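Side-chain contacts in betaine aldehyde dehydrogenase (Staphylococcus aureus subsp. aureus COL, PDB 4QTO), which oxidises betaine aldehyde to glycine betaine, using NAD as the electron-accepting coenzyme: residues 114-119 with 124-129; 181-186 with 207-212; 305-310 with 470-475; 340-345 with 350-355. All blocks are in the same frame, centred on the assembly; numbering follows the deposited sequence. Where two conformers were deposited one is given.

Interaction 1: residues 114-119 with 124-129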
loop_
_atom_site.group_PDB
_atom_site.type_symbol
_atom_site.label_atom_id
_atom_site.label_comp_id
_atom_site.label_asym_id
_atom_site.label_seq_id
_atom_site.Cartn_x
_atom_site.Cartn_y
_atom_site.Cartn_z
ATOM N N LEU A 114 3.974 -15.372 34.194
ATOM C CA LEU A 114 4.500 -15.866 32.927
ATOM C C LEU A 114 6.028 -15.723 32.863
ATOM O O LEU A 114 6.700 -16.630 32.364
ATOM C CB LEU A 114 3.858 -15.144 31.750
ATOM C CG LEU A 114 2.405 -15.525 31.409
ATOM C CD1 LEU A 114 1.751 -14.535 30.459
ATOM C CD2 LEU A 114 2.351 -16.923 30.831
ATOM N N ALA A 115 6.535 -14.578 33.295
ATOM C CA ALA A 115 7.985 -14.338 33.280
ATOM C C ALA A 115 8.694 -15.354 34.165
ATOM O O ALA A 115 9.730 -15.948 33.783
ATOM C CB ALA A 115 8.293 -12.938 33.721
ATOM N N ARG A 116 8.130 -15.607 35.342
ATOM C CA ARG A 116 8.710 -16.588 36.243
ATOM C C ARG A 116 8.699 -18.002 35.653
ATOM O O ARG A 116 9.681 -18.736 35.750
ATOM C CB ARG A 116 8.026 -16.542 37.629
ATOM C CG ARG A 116 8.288 -15.242 38.341
ATOM C CD ARG A 116 7.632 -15.152 39.715
ATOM N NE ARG A 116 8.049 -13.903 40.345
ATOM C CZ ARG A 116 9.195 -13.733 41.015
ATOM N NH1 ARG A 116 9.480 -12.541 41.536
ATOM N NH2 ARG A 116 10.061 -14.735 41.187
ATOM N N LEU A 117 7.595 -18.380 35.028
ATOM C CA LEU A 117 7.483 -19.682 34.403
ATOM C C LEU A 117 8.508 -19.830 33.261
ATOM O O LEU A 117 9.117 -20.892 33.093
ATOM C CB LEU A 117 6.052 -19.842 33.884
ATOM C CG LEU A 117 5.674 -21.232 33.410
ATOM C CD1 LEU A 117 5.942 -22.223 34.529
ATOM C CD2 LEU A 117 4.232 -21.269 32.948
ATOM N N GLU A 118 8.722 -18.757 32.491
ATOM C CA GLU A 118 9.658 -18.802 31.376
ATOM C C GLU A 118 11.099 -18.959 31.888
ATOM O O GLU A 118 11.877 -19.745 31.337
ATOM C CB GLU A 118 9.518 -17.568 30.474
ATOM C CG GLU A 118 10.054 -17.741 29.053
ATOM C CD GLU A 118 9.137 -18.598 28.170
ATOM O OE1 GLU A 118 8.852 -19.756 28.511
ATOM O OE2 GLU A 118 8.730 -18.160 27.082
ATOM N N THR A 119 11.441 -18.264 32.974
ATOM C CA THR A 119 12.774 -18.387 33.556
ATOM C C THR A 119 12.956 -19.767 34.161
ATOM O O THR A 119 14.054 -20.368 34.048
ATOM C CB THR A 119 12.999 -17.265 34.589
ATOM O OG1 THR A 119 13.345 -16.088 33.869
ATOM C CG2 THR A 119 14.101 -17.580 35.566
ATOM N N LYS A 124 16.816 -18.504 31.482
ATOM C CA LYS A 124 17.287 -17.108 31.299
ATOM C C LYS A 124 16.878 -16.237 32.477
ATOM O O LYS A 124 16.008 -16.601 33.253
ATOM C CB LYS A 124 16.862 -16.493 29.963
ATOM C CG LYS A 124 15.417 -16.123 29.845
ATOM C CD LYS A 124 15.250 -15.502 28.458
ATOM C CE LYS A 124 13.983 -14.722 28.359
ATOM N NZ LYS A 124 12.777 -15.568 28.487
ATOM N N THR A 125 17.526 -15.079 32.604
ATOM C CA THR A 125 17.236 -14.219 33.726
ATOM C C THR A 125 15.794 -13.733 33.776
ATOM O O THR A 125 15.139 -13.559 32.756
ATOM C CB THR A 125 18.170 -13.001 33.814
ATOM O OG1 THR A 125 17.899 -12.099 32.736
ATOM C CG2 THR A 125 19.624 -13.395 33.866
ATOM N N LEU A 126 15.323 -13.498 34.995
ATOM C CA LEU A 126 13.982 -12.987 35.174
ATOM C C LEU A 126 13.817 -11.635 34.473
ATOM O O LEU A 126 12.768 -11.392 33.860
ATOM C CB LEU A 126 13.662 -12.955 36.675
ATOM C CG LEU A 126 12.229 -12.591 37.007
ATOM C CD1 LEU A 126 11.282 -13.631 36.432
ATOM C CD2 LEU A 126 12.109 -12.493 38.515
ATOM N N GLU A 127 14.831 -10.766 34.517
ATOM C CA GLU A 127 14.734 -9.485 33.824
ATOM C C GLU A 127 14.564 -9.683 32.310
ATOM O O GLU A 127 13.790 -8.971 31.665
ATOM C CB GLU A 127 15.932 -8.592 34.168
ATOM C CG GLU A 127 15.838 -8.025 35.579
ATOM C CD GLU A 127 14.719 -7.002 35.690
ATOM O OE1 GLU A 127 14.437 -6.321 34.679
ATOM O OE2 GLU A 127 14.131 -6.859 36.778
ATOM N N GLU A 128 15.253 -10.676 31.746
ATOM C CA GLU A 128 15.087 -11.000 30.325
ATOM C C GLU A 128 13.660 -11.480 30.085
ATOM O O GLU A 128 13.016 -11.117 29.090
ATOM C CB GLU A 128 16.063 -12.079 29.854
ATOM C CG GLU A 128 17.462 -11.557 29.653
ATOM C CD GLU A 128 18.475 -12.680 29.501
ATOM O OE1 GLU A 128 18.942 -13.172 30.536
ATOM O OE2 GLU A 128 18.696 -13.161 28.365
ATOM N N SER A 129 13.169 -12.328 30.981
ATOM C CA SER A 129 11.803 -12.827 30.843
ATOM C C SER A 129 10.740 -11.727 30.937
ATOM O O SER A 129 9.768 -11.787 30.182
ATOM C CB SER A 129 11.508 -13.961 31.816
ATOM O OG SER A 129 12.295 -15.116 31.500
#

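Interaction 2: residues 181-186 with 207-212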
loop_
_atom_site.group_PDB
_atom_site.type_symbol
_atom_site.label_atom_id
_atom_site.label_comp_id
_atom_site.label_asym_id
_atom_site.label_seq_id
_atom_site.Cartn_x
_atom_site.Cartn_y
_atom_site.Cartn_z
ATOM N N ASN A 181 14.269 -21.784 22.927
ATOM C CA ASN A 181 14.965 -20.627 23.503
ATOM C C ASN A 181 14.056 -19.527 24.054
ATOM O O ASN A 181 14.260 -19.063 25.193
ATOM C CB ASN A 181 16.064 -20.098 22.577
ATOM C CG ASN A 181 15.575 -19.644 21.224
ATOM O OD1 ASN A 181 14.421 -19.858 20.813
ATOM N ND2 ASN A 181 16.469 -18.978 20.504
ATOM N N TYR A 182 13.057 -19.153 23.270
ATOM C CA TYR A 182 12.076 -18.126 23.669
ATOM C C TYR A 182 10.714 -18.697 23.311
ATOM O O TYR A 182 10.074 -18.310 22.326
ATOM C CB TYR A 182 12.323 -16.829 22.900
ATOM C CG TYR A 182 13.619 -16.161 23.233
ATOM C CD1 TYR A 182 13.691 -15.268 24.252
ATOM C CD2 TYR A 182 14.776 -16.434 22.517
ATOM C CE1 TYR A 182 14.892 -14.647 24.586
ATOM C CE2 TYR A 182 15.977 -15.813 22.823
ATOM C CZ TYR A 182 16.026 -14.902 23.843
ATOM O OH TYR A 182 17.201 -14.263 24.169
ATOM N N PRO A 183 10.243 -19.640 24.115
ATOM C CA PRO A 183 9.019 -20.357 23.755
ATOM C C PRO A 183 7.780 -19.515 23.550
ATOM O O PRO A 183 7.133 -19.621 22.503
ATOM C CB PRO A 183 8.818 -21.345 24.919
ATOM C CG PRO A 183 10.149 -21.494 25.518
ATOM C CD PRO A 183 10.878 -20.200 25.310
ATOM N N LEU A 184 7.438 -18.700 24.524
ATOM C CA LEU A 184 6.235 -17.928 24.375
ATOM C C LEU A 184 6.393 -16.812 23.353
ATOM O O LEU A 184 5.432 -16.483 22.644
ATOM C CB LEU A 184 5.747 -17.411 25.732
ATOM C CG LEU A 184 4.372 -16.763 25.683
ATOM C CD1 LEU A 184 3.313 -17.685 25.112
ATOM C CD2 LEU A 184 3.989 -16.245 27.054
ATOM N N LEU A 185 7.559 -16.196 23.280
ATOM C CA LEU A 185 7.765 -15.134 22.316
ATOM C C LEU A 185 7.562 -15.672 20.902
ATOM O O LEU A 185 6.810 -15.094 20.103
ATOM C CB LEU A 185 9.158 -14.548 22.444
ATOM C CG LEU A 185 9.515 -13.450 21.461
ATOM C CD1 LEU A 185 8.649 -12.204 21.717
ATOM C CD2 LEU A 185 11.009 -13.139 21.590
ATOM N N GLN A 186 8.201 -16.802 20.583
ATOM C CA GLN A 186 8.079 -17.353 19.236
ATOM C C GLN A 186 6.663 -17.858 18.985
ATOM O O GLN A 186 6.172 -17.753 17.868
ATOM C CB GLN A 186 9.132 -18.439 19.008
ATOM C CG GLN A 186 10.545 -17.904 19.073
ATOM C CD GLN A 186 10.823 -16.778 18.093
ATOM O OE1 GLN A 186 10.753 -16.951 16.870
ATOM N NE2 GLN A 186 11.217 -15.628 18.623
ATOM N N GLU A 207 9.615 -29.900 22.885
ATOM C CA GLU A 207 9.289 -30.932 23.852
ATOM C C GLU A 207 9.886 -30.636 25.218
ATOM O O GLU A 207 9.339 -31.037 26.224
ATOM C CB GLU A 207 9.713 -32.327 23.334
ATOM C CG GLU A 207 11.190 -32.524 23.139
ATOM C CD GLU A 207 11.714 -32.024 21.814
ATOM O OE1 GLU A 207 10.976 -31.354 21.028
ATOM O OE2 GLU A 207 12.902 -32.322 21.563
ATOM N N ILE A 208 10.994 -29.909 25.261
ATOM C CA ILE A 208 11.643 -29.636 26.532
ATOM C C ILE A 208 11.193 -28.370 27.272
ATOM O O ILE A 208 11.527 -28.195 28.436
ATOM C CB ILE A 208 13.191 -29.628 26.411
ATOM C CG1 ILE A 208 13.678 -28.661 25.346
ATOM C CG2 ILE A 208 13.706 -31.029 26.075
ATOM C CD1 ILE A 208 15.189 -28.465 25.380
ATOM N N THR A 209 10.425 -27.511 26.591
ATOM C CA THR A 209 9.956 -26.227 27.179
ATOM C C THR A 209 8.494 -25.915 26.840
ATOM O O THR A 209 8.200 -24.983 26.103
ATOM C CB THR A 209 10.804 -25.061 26.647
ATOM O OG1 THR A 209 10.715 -25.028 25.199
ATOM C CG2 THR A 209 12.253 -25.183 27.087
ATOM N N PRO A 210 7.540 -26.680 27.395
ATOM C CA PRO A 210 6.136 -26.449 27.058
ATOM C C PRO A 210 5.358 -25.548 28.018
ATOM O O PRO A 210 4.193 -25.251 27.748
ATOM C CB PRO A 210 5.557 -27.857 27.204
ATOM C CG PRO A 210 6.319 -28.411 28.356
ATOM C CD PRO A 210 7.729 -27.913 28.179
ATOM N N LEU A 211 5.973 -25.097 29.107
ATOM C CA LEU A 211 5.186 -24.497 30.203
ATOM C C LEU A 211 4.407 -23.225 29.867
ATOM O O LEU A 211 3.186 -23.168 30.088
ATOM C CB LEU A 211 6.033 -24.283 31.443
ATOM C CG LEU A 211 6.733 -25.536 31.950
ATOM C CD1 LEU A 211 7.537 -25.197 33.202
ATOM C CD2 LEU A 211 5.784 -26.671 32.239
ATOM N N THR A 212 5.082 -22.208 29.348
ATOM C CA THR A 212 4.360 -20.981 29.038
ATOM C C THR A 212 3.386 -21.165 27.864
ATOM O O THR A 212 2.409 -20.415 27.748
ATOM C CB THR A 212 5.311 -19.811 28.762
ATOM O OG1 THR A 212 6.222 -20.213 27.731
ATOM C CG2 THR A 212 6.023 -19.365 30.018
#

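Interaction 3: residues 305-310 with 470-475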
loop_
_atom_site.group_PDB
_atom_site.type_symbol
_atom_site.label_atom_id
_atom_site.label_comp_id
_atom_site.label_asym_id
_atom_site.label_seq_id
_atom_site.Cartn_x
_atom_site.Cartn_y
_atom_site.Cartn_z
ATOM N N GLY A 305 26.849 -11.407 22.143
ATOM C CA GLY A 305 27.321 -12.749 22.323
ATOM C C GLY A 305 26.665 -13.571 23.412
ATOM O O GLY A 305 26.536 -14.781 23.274
ATOM N N TYR A 306 26.216 -12.906 24.485
ATOM C CA TYR A 306 25.911 -13.615 25.743
ATOM C C TYR A 306 24.527 -13.490 26.364
ATOM O O TYR A 306 24.243 -14.165 27.358
ATOM C CB TYR A 306 27.026 -13.309 26.768
ATOM C CG TYR A 306 28.409 -13.520 26.177
ATOM C CD1 TYR A 306 28.866 -14.799 25.843
ATOM C CD2 TYR A 306 29.279 -12.448 25.999
ATOM C CE1 TYR A 306 30.111 -14.991 25.292
ATOM C CE2 TYR A 306 30.550 -12.639 25.447
ATOM C CZ TYR A 306 30.951 -13.902 25.091
ATOM O OH TYR A 306 32.215 -14.074 24.532
ATOM N N PHE A 307 23.672 -12.628 25.840
ATOM C CA PHE A 307 22.286 -12.681 26.300
ATOM C C PHE A 307 21.759 -14.100 26.040
ATOM O O PHE A 307 22.064 -14.718 25.018
ATOM C CB PHE A 307 21.419 -11.600 25.649
ATOM C CG PHE A 307 21.381 -10.322 26.420
ATOM C CD1 PHE A 307 20.738 -10.275 27.674
ATOM C CD2 PHE A 307 21.923 -9.175 25.934
ATOM C CE1 PHE A 307 20.696 -9.115 28.406
ATOM C CE2 PHE A 307 21.872 -7.991 26.663
ATOM C CZ PHE A 307 21.270 -7.969 27.901
ATOM N N HIS A 308 20.994 -14.621 27.018
ATOM C CA HIS A 308 20.453 -15.997 27.019
ATOM C C HIS A 308 21.536 -17.019 26.727
ATOM O O HIS A 308 21.327 -18.021 26.014
ATOM C CB HIS A 308 19.308 -16.192 26.023
ATOM C CG HIS A 308 18.377 -17.320 26.357
ATOM N ND1 HIS A 308 18.615 -18.242 27.353
ATOM C CD2 HIS A 308 17.224 -17.710 25.768
ATOM C CE1 HIS A 308 17.630 -19.117 27.391
ATOM N NE2 HIS A 308 16.763 -18.806 26.444
ATOM N N ALA A 309 22.735 -16.776 27.268
ATOM C CA ALA A 309 23.887 -17.659 27.032
ATOM C C ALA A 309 24.154 -17.910 25.543
ATOM O O ALA A 309 24.605 -18.987 25.155
ATOM C CB ALA A 309 23.741 -18.964 27.819
ATOM N N GLY A 310 23.886 -16.903 24.732
ATOM C CA GLY A 310 24.104 -16.986 23.282
ATOM C C GLY A 310 23.128 -17.872 22.533
ATOM O O GLY A 310 23.309 -18.140 21.346
ATOM N N ASP A 470 23.671 -0.662 17.072
ATOM C CA ASP A 470 22.828 -1.357 18.024
ATOM C C ASP A 470 23.014 -2.844 17.791
ATOM O O ASP A 470 23.661 -3.247 16.805
ATOM C CB ASP A 470 21.359 -0.936 17.883
ATOM C CG ASP A 470 20.591 -0.986 19.205
ATOM O OD1 ASP A 470 20.859 -1.850 20.072
ATOM O OD2 ASP A 470 19.688 -0.120 19.371
ATOM N N PHE A 471 22.476 -3.648 18.697
ATOM C CA PHE A 471 22.475 -5.089 18.533
ATOM C C PHE A 471 21.262 -5.636 19.276
ATOM O O PHE A 471 21.033 -5.260 20.426
ATOM C CB PHE A 471 23.793 -5.792 19.012
ATOM C CG PHE A 471 24.022 -7.065 18.301
ATOM C CD1 PHE A 471 23.280 -8.178 18.637
ATOM C CD2 PHE A 471 24.895 -7.143 17.219
ATOM C CE1 PHE A 471 23.389 -9.327 17.911
ATOM C CE2 PHE A 471 24.980 -8.302 16.481
ATOM C CZ PHE A 471 24.236 -9.386 16.839
ATOM N N HIS A 472 20.481 -6.472 18.587
ATOM C CA HIS A 472 19.302 -7.211 19.092
ATOM C C HIS A 472 17.884 -6.696 18.805
ATOM O O HIS A 472 16.968 -7.506 18.812
ATOM C CB HIS A 472 19.348 -7.579 20.590
ATOM C CG HIS A 472 20.321 -8.669 20.957
ATOM N ND1 HIS A 472 20.252 -9.943 20.431
ATOM C CD2 HIS A 472 21.341 -8.679 21.848
ATOM C CE1 HIS A 472 21.192 -10.697 20.982
ATOM N NE2 HIS A 472 21.873 -9.954 21.835
ATOM N N PRO A 473 17.697 -5.397 18.546
ATOM C CA PRO A 473 16.291 -4.981 18.417
ATOM C C PRO A 473 15.437 -5.645 17.361
ATOM O O PRO A 473 15.830 -5.788 16.212
ATOM C CB PRO A 473 16.407 -3.488 18.059
ATOM C CG PRO A 473 17.674 -3.040 18.621
ATOM C CD PRO A 473 18.603 -4.237 18.610
ATOM N N TYR A 474 14.241 -6.064 17.777
ATOM C CA TYR A 474 13.212 -6.585 16.867
ATOM C C TYR A 474 11.893 -6.096 17.474
ATOM O O TYR A 474 11.827 -5.790 18.686
ATOM C CB TYR A 474 13.217 -8.108 16.706
ATOM C CG TYR A 474 13.273 -8.903 17.998
ATOM C CD1 TYR A 474 12.190 -8.984 18.872
ATOM C CD2 TYR A 474 14.446 -9.562 18.353
ATOM C CE1 TYR A 474 12.288 -9.685 20.071
ATOM C CE2 TYR A 474 14.545 -10.276 19.533
ATOM C CZ TYR A 474 13.466 -10.335 20.386
ATOM O OH TYR A 474 13.568 -11.027 21.576
ATOM N N PHE A 475 10.869 -5.961 16.642
ATOM C CA PHE A 475 9.578 -5.513 17.130
ATOM C C PHE A 475 8.488 -5.841 16.113
ATOM O O PHE A 475 8.759 -5.999 14.916
ATOM C CB PHE A 475 9.557 -4.008 17.527
ATOM C CG PHE A 475 10.293 -3.102 16.588
ATOM C CD1 PHE A 475 9.786 -2.755 15.358
ATOM C CD2 PHE A 475 11.519 -2.564 16.954
ATOM C CE1 PHE A 475 10.478 -1.922 14.503
ATOM C CE2 PHE A 475 12.208 -1.733 16.102
ATOM C CZ PHE A 475 11.683 -1.376 14.883
#

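Interaction 4: residues 340-345 with 350-355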
loop_
_atom_site.group_PDB
_atom_site.type_symbol
_atom_site.label_atom_id
_atom_site.label_comp_id
_atom_site.label_asym_id
_atom_site.label_seq_id
_atom_site.Cartn_x
_atom_site.Cartn_y
_atom_site.Cartn_z
ATOM N N ILE A 340 31.706 -11.615 33.738
ATOM C CA ILE A 340 30.301 -11.963 33.577
ATOM C C ILE A 340 29.832 -12.846 34.726
ATOM O O ILE A 340 30.484 -13.840 35.053
ATOM C CB ILE A 340 30.028 -12.653 32.220
ATOM C CG1 ILE A 340 30.282 -11.661 31.057
ATOM C CG2 ILE A 340 28.614 -13.192 32.156
ATOM C CD1 ILE A 340 30.105 -12.261 29.683
ATOM N N LYS A 341 28.719 -12.460 35.346
ATOM C CA LYS A 341 28.188 -13.165 36.493
ATOM C C LYS A 341 27.218 -14.283 36.113
ATOM O O LYS A 341 26.122 -14.012 35.604
ATOM C CB LYS A 341 27.497 -12.163 37.426
ATOM C CG LYS A 341 28.449 -11.157 38.068
ATOM C CD LYS A 341 27.730 -10.314 39.131
ATOM C CE LYS A 341 28.695 -9.624 40.085
ATOM N NZ LYS A 341 29.649 -8.741 39.377
ATOM N N LEU A 342 27.620 -15.522 36.361
ATOM C CA LEU A 342 26.779 -16.695 36.105
ATOM C C LEU A 342 25.991 -17.074 37.337
ATOM O O LEU A 342 26.489 -16.975 38.461
ATOM C CB LEU A 342 27.634 -17.898 35.670
ATOM C CG LEU A 342 27.906 -18.057 34.157
ATOM C CD1 LEU A 342 28.374 -16.795 33.476
ATOM C CD2 LEU A 342 28.901 -19.204 33.941
ATOM N N GLY A 343 24.772 -17.556 37.128
ATOM C CA GLY A 343 23.969 -18.002 38.250
ATOM C C GLY A 343 22.518 -18.295 37.904
ATOM O O GLY A 343 22.160 -18.472 36.753
ATOM N N ASN A 344 21.710 -18.377 38.957
ATOM C CA ASN A 344 20.286 -18.657 38.855
ATOM C C ASN A 344 19.590 -17.456 38.228
ATOM O O ASN A 344 19.775 -16.326 38.670
ATOM C CB ASN A 344 19.759 -18.879 40.280
ATOM C CG ASN A 344 18.323 -19.394 40.344
ATOM O OD1 ASN A 344 17.549 -19.299 39.401
ATOM N ND2 ASN A 344 17.962 -19.913 41.518
ATOM N N GLY A 345 18.764 -17.698 37.209
ATOM C CA GLY A 345 18.014 -16.623 36.583
ATOM C C GLY A 345 17.079 -15.871 37.525
ATOM O O GLY A 345 16.705 -14.725 37.253
ATOM N N THR A 350 22.496 -12.171 38.764
ATOM C CA THR A 350 22.864 -13.003 37.618
ATOM C C THR A 350 22.786 -12.232 36.294
ATOM O O THR A 350 21.814 -11.522 36.026
ATOM C CB THR A 350 21.947 -14.217 37.533
ATOM O OG1 THR A 350 22.100 -15.005 38.725
ATOM C CG2 THR A 350 22.259 -15.063 36.303
ATOM N N GLU A 351 23.840 -12.372 35.487
ATOM C CA GLU A 351 23.916 -11.760 34.166
ATOM C C GLU A 351 23.724 -12.815 33.066
ATOM O O GLU A 351 23.268 -12.491 31.967
ATOM C CB GLU A 351 25.240 -11.023 34.007
ATOM C CG GLU A 351 25.323 -9.830 34.941
ATOM C CD GLU A 351 26.713 -9.269 35.110
ATOM O OE1 GLU A 351 27.672 -9.765 34.477
ATOM O OE2 GLU A 351 26.852 -8.344 35.927
ATOM N N MET A 352 24.072 -14.070 33.349
ATOM C CA MET A 352 23.947 -15.141 32.379
ATOM C C MET A 352 23.580 -16.431 33.083
ATOM O O MET A 352 24.244 -16.852 34.049
ATOM C CB MET A 352 25.247 -15.342 31.582
ATOM C CG MET A 352 25.054 -16.066 30.269
ATOM S SD MET A 352 26.585 -16.324 29.322
ATOM C CE MET A 352 27.031 -17.930 29.923
ATOM N N GLY A 353 22.531 -17.055 32.600
ATOM C CA GLY A 353 22.087 -18.340 33.127
ATOM C C GLY A 353 22.747 -19.544 32.439
ATOM O O GLY A 353 23.727 -19.405 31.699
ATOM N N PRO A 354 22.212 -20.741 32.682
ATOM C CA PRO A 354 22.702 -21.944 32.069
ATOM C C PRO A 354 22.233 -22.119 30.644
ATOM O O PRO A 354 21.399 -21.327 30.158
ATOM C CB PRO A 354 22.060 -23.037 32.916
ATOM C CG PRO A 354 20.741 -22.438 33.287
ATOM C CD PRO A 354 21.028 -20.986 33.520
ATOM N N VAL A 355 22.778 -23.127 29.956
ATOM C CA VAL A 355 22.284 -23.513 28.635
ATOM C C VAL A 355 21.155 -24.516 28.865
ATOM O O VAL A 355 20.940 -24.980 29.978
ATOM C CB VAL A 355 23.362 -24.008 27.648
ATOM C CG1 VAL A 355 24.375 -22.903 27.377
ATOM C CG2 VAL A 355 24.042 -25.291 28.126
#

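Interaction 1: residues 114-119 with 124-129
Thr119, on the last turns of helix 111-122, reaches across to Lys124 and Ser129, and its side chain is the one to follow. CB itself already rests near the Lys124 carbonyl, 3.4 Å from Lys124 O. Chi1 of -80° sets OG1 beside the backbone N and opposite the carbonyl carbon, aiming the hydroxyl at the second segment. From there OG1 donates to Lys124 O at 2.8 Å, coming in from 38° above the carbonyl plane. Ser129 OG approaches Thr119 OG1 to 2.8 Å as well, probably a second hydrogen bond on this buried hydroxyl. CG2 also lies close to Lys124 O, and the side chain touches Phe346.

Lys124 closes the polar chain. Its chain bends only at the last torsion (chi4 -65°), bringing NZ to 3.1 Å from Ser129 OG as a donor; NZ also forms a salt bridge with Asp132 and brushes Glu118 CG. The Glu118 carboxylate itself leads off to Thr212 and Leu184.

The apolar side is simpler. Ala115 CB packs on Ser129 CB at 3.9 Å, while Leu126 splits its methyls: CD1 sits by Ala115 and Arg116 CG, and CD2 lies 3.8 Å above one face of the Arg116 guanidinium, toward its rim. Arg116 NE forms a salt bridge with Glu112.

The arrangement is that of two consecutive helices, 111-122 and 126-146, joined by a short loop, with the hydroxyls of Thr119 and Ser129 between them. The second opens with a capping box: Thr125 OG1 accepts from Glu128 N, and Glu128 OE1 from Thr125 N.

Interaction 2: residues 181-186 with 207-212
Pro183 and Leu184, opening helix 183-197, pack against Thr209 and Thr212, and nothing but van der Waals contact joins the two segments directly. Pro183 CG touches Thr209 OG1 at 3.6 Å and Thr209 CB at 3.8 Å, the two side chains crossing at about a right angle. Pro183 CB lies 3.9 Å from Thr209 O and 4.0 Å from Thr212 OG1. Leu184 uses mostly its CB, 3.5 Å from Thr212 OG1 and 3.9 Å from Thr212 CB; farther out, CD1 comes near Thr212 O.

The polar part of the contact works through a third party. Chi1 of 54° puts Thr212 OG1 between its own backbone N and carbonyl carbon, and that oxygen is hydrogen-bonded to Glu118, whose other carboxylate oxygen accepts from Leu184 N. One carboxylate thus bridges the first turns of both helices, and the positive ends of two helix dipoles would tend to favour its charged form. Thr212 OG1, though pressed against carbon on this side, is therefore satisfied.

In the fold, strand 162-177 leads through helix 183-197 to strand 200-204, which pairs parallel with it, and helix 211-223 then leads on to the parallel strand 230-232. These are successive beta-alpha-beta units of the Rossmann-type sheet. The contact joins the start of helix 183-197 to the start of helix 211-223 and the loop before it, with helix 111-122 touching Pro183 and Leu211 and helix 126-146 against Leu184.

Interaction 3: residues 305-310 with 470-475
Phe307 and His472 make this small contact between them. The Phe307 ring brings CD2 to 4.2 Å from His472 CD2, and Phe307 CB lies equally close to His472 NE2. The rings are steeply turned, planes at 80° and centroids 6.0 Å apart, yet the approach is oblique, so the contact is a loose aromatic touch without a hydrogen bond across it.

Each ring is fixed from other directions. In His472, CG lies opposite the carbonyl carbon (chi1 -72°), which carries the imidazole over toward helix 294-306, where NE2 is hydrogen-bonded to Asn303 O. Its neighbour Phe471 sits with CD1 3.7 Å above the centre of one imidazole face, so the bond at NE2 and this carbon fix the ring's rotation. Phe307, just past the end of helix 294-306, meets the rings of Trp517 and Phe518 of the second subunit and also touches Glu128.

A bound triethylene glycol, probably from the crystallisation liquor, lies against His472 and is hydrogen-bonded to Tyr474 OH, and the chain beyond Gly310 soon reaches Cys313, which carries the mercaptoethanol adduct. The arrangement is consistent with the aromatic-lined approach to the active site of aldehyde dehydrogenases, here built beside the subunit interface.

Interaction 4: residues 340-345 with 350-355
The carboxylate of Glu351 has the backbone N and the aliphatic chain of Lys341 over one face. It flanks an isolated beta bridge between Leu342 and Met352. Lys341 N donates to Glu351 OE1 at 3.0 Å with a nearly straight N-H (165°), arriving 59° out of the carboxylate plane; on that same side Lys341 CB stands 3.8 Å from Glu351 CD, with CG alongside. Ser519 of the second subunit is hydrogen-bonded to both Glu351 OE2 and Lys341 NZ, tying together opposite charges that do not quite meet.

In the bridge, Met352 N donates to Lys341 O and Met352 O accepts from Gly343 N, the pattern of a parallel bridge, although the two segments run 79° apart and soon part. Glu351 N also donates to Lys341 O, at 2.8 Å, so that carbonyl takes two adjacent amides.

Beside the bridge, Met352 CB is flanked by Ile340 CG2 at 4.0 Å and Leu342 CD1 at 3.9 Å, with Tyr306 of helix 294-306 packing on Ile340 and Met352. At the other end Thr350 CG2 lies 3.4 Å from Gly343 O, and Thr350 OG1 donates to Asn344 O at 2.7 Å from well above the carbonyl plane.

Along the chain interactions 1 and 2 come first, one after the other, and interaction 4 lies nested inside the long loop that interaction 3 closes. Interactions 1 and 3 each touch all the others, their centres about 15 Å apart; interactions 2 and 4 do not meet, their nearest atoms being about 8 Å apart. Interactions 1 and 2, with centres about 11 Å apart, share Glu118, while Leu126 N bonds to Gly345 O between interactions 1 and 4. His308 joins interaction 3 to Asn181. Interactions 1, 3 and 4 reach Trp517 or Phe518 of the second subunit, so these three lie at the subunit interface, whereas no other chain touches interaction 2; segment 305-310 leads on toward Cys313.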